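PDB 4XDY: ketol-acid reductoisomerase from uncultured archaeon GZfos26G2, which catalyses the magnesium-dependent methyl migration and NADH-preferring reduction that turn (S)-2-acetolactate into (R)-2,3-dihydroxy-isovalerate in the biosynthesis of branched-chain amino acids. Local coordinates for the interface of chains A and B. Sequence-based numbering; all coordinates share one arbitrary frame. Chains: chain A/B, Ketol-acid reductoisomerase.

The interface of chains A and B. Residues chain A 135, 194-195, 198-199; chain B 218, 227, 230-231.
The sulfur SD of B:Met227 lies 3.7 Å from CG of A:Glu194, the two side chains running obliquely past each other. B:Leu218 adds a looser contact, its CD2 methyl facing the backbone of A:Glu194. Further along the helix, A:Gly198 offers its bare CA to the aliphatic stem of B:Glu231, 3.7 Å from CG. The polar part begins where two carboxylates meet: OE2 of A:Glu194 is 2.5 Å from OE1 of B:Glu231, with their planes turned 62° apart. So short an approach suggests that the two acids share a proton, although protonation is not seen. CG of A:Glu194 sits between its backbone N and carbonyl carbon (chi1 67°), and a second bend at chi2 carries the carboxylate toward chain B. A:Lys135 probably eases the gathering of acids. Its NZ bonds to OE1 of A:Glu194 at 2.7 Å, on the syn lone pair, and to OD1 of A:Asp195 at 2.9 Å, on the anti side and 26° out of the carboxylate plane. The same ammonium forms a longer salt bridge across the interface, 3.8 Å from OE1 of B:Glu231. A glutamine in place of A:Glu194 would probably weaken the charge pairing with A:Lys135, leaving that lysine less firmly placed between A:Asp195 and B:Glu231. At the rim, one water links the backbone carbonyls of A:Lys135 and B:Phe230; another joins OE2 of B:Glu231, at 2.7 Å, to the carbonyl O of A:Asp195 and, more distantly, OE1 of A:Glu199. A:Asp195 and A:Glu199 bind magnesium and B:Glu231 is a likely ligand from the other subunit, so this patch of the homodimer interface forms part of an active site that both chains probably build. Helix 188-203 of chain A packs here against helices 205-220 and 225-254 of chain B, while A:Lys135 reaches in from the loop after strand 128-134 of the Rossmann domain; the patch centre is about 9 Å from A:His112.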
# COMPACT_ATOMS: atom_id res chain seq x y z
N LYS A 135 12.34 7.74 -5.96
CA LYS A 135 11.71 7.32 -4.72
C LYS A 135 10.67 6.26 -5.11
O LYS A 135 9.42 6.46 -5.06
CB LYS A 135 11.08 8.55 -4.00
CG LYS A 135 12.07 9.65 -3.67
CD LYS A 135 13.13 9.27 -2.65
CE LYS A 135 14.47 8.77 -3.19
NZ LYS A 135 15.52 8.32 -2.16
N GLU A 194 18.02 9.78 4.21
CA GLU A 194 16.54 9.70 4.20
C GLU A 194 16.12 8.37 3.58
O GLU A 194 15.16 7.75 4.01
CB GLU A 194 15.90 10.88 3.50
CG GLU A 194 16.14 11.00 2.01
CD GLU A 194 15.27 10.11 1.17
OE1 GLU A 194 15.65 9.87 -0.01
OE2 GLU A 194 14.13 9.71 1.64
N ASP A 195 16.87 7.97 2.56
CA ASP A 195 16.55 6.74 1.79
C ASP A 195 16.72 5.50 2.67
O ASP A 195 15.85 4.66 2.73
CB ASP A 195 17.44 6.64 0.57
CG ASP A 195 17.02 5.48 -0.34
OD1 ASP A 195 16.01 5.65 -1.04
OD2 ASP A 195 17.68 4.42 -0.21
N GLY A 198 14.04 5.52 5.38
CA GLY A 198 12.70 5.22 4.86
C GLY A 198 12.54 3.72 4.61
O GLY A 198 11.56 3.12 4.98
N GLU A 199 13.52 3.10 3.95
CA GLU A 199 13.36 1.71 3.61
C GLU A 199 13.41 0.86 4.92
O GLU A 199 12.68 -0.14 5.01
CB GLU A 199 14.40 1.25 2.56
CG GLU A 199 15.82 1.30 2.98
CD GLU A 199 16.84 1.47 1.85
OE1 GLU A 199 16.48 1.94 0.72
OE2 GLU A 199 18.01 1.07 2.07
N LEU B 218 11.79 12.40 10.22
CA LEU B 218 12.58 13.06 9.17
C LEU B 218 12.49 14.63 9.29
O LEU B 218 13.51 15.34 9.26
CB LEU B 218 12.11 12.59 7.83
CG LEU B 218 12.61 11.23 7.37
CD1 LEU B 218 12.02 10.76 6.02
CD2 LEU B 218 14.15 11.13 7.35
N MET B 227 10.21 15.86 0.99
CA MET B 227 11.07 14.70 0.87
C MET B 227 10.54 13.60 1.78
O MET B 227 10.49 12.42 1.36
CB MET B 227 12.48 15.11 1.26
CG MET B 227 13.52 14.04 1.19
SD MET B 227 15.19 14.55 1.61
CE MET B 227 15.46 15.83 0.32
N PHE B 230 7.40 12.08 0.05
CA PHE B 230 7.74 11.16 -1.01
C PHE B 230 8.27 9.80 -0.46
O PHE B 230 7.86 8.73 -0.95
CB PHE B 230 8.77 11.74 -1.96
CG PHE B 230 8.20 12.81 -2.89
CD1 PHE B 230 6.90 12.70 -3.41
CD2 PHE B 230 8.99 13.89 -3.22
CE1 PHE B 230 6.43 13.64 -4.30
CE2 PHE B 230 8.50 14.88 -4.08
CZ PHE B 230 7.24 14.76 -4.57
N GLU B 231 9.11 9.85 0.55
CA GLU B 231 9.74 8.67 1.12
C GLU B 231 8.75 7.83 1.92
O GLU B 231 8.79 6.58 1.81
CB GLU B 231 10.94 9.08 1.97
CG GLU B 231 11.74 7.95 2.59
CD GLU B 231 12.48 7.10 1.56
OE1 GLU B 231 13.09 7.73 0.64
OE2 GLU B 231 12.62 5.85 1.76
O HOH W 1 7.76 8.32 -3.82
O HOH W 2 14.14 4.04 0.39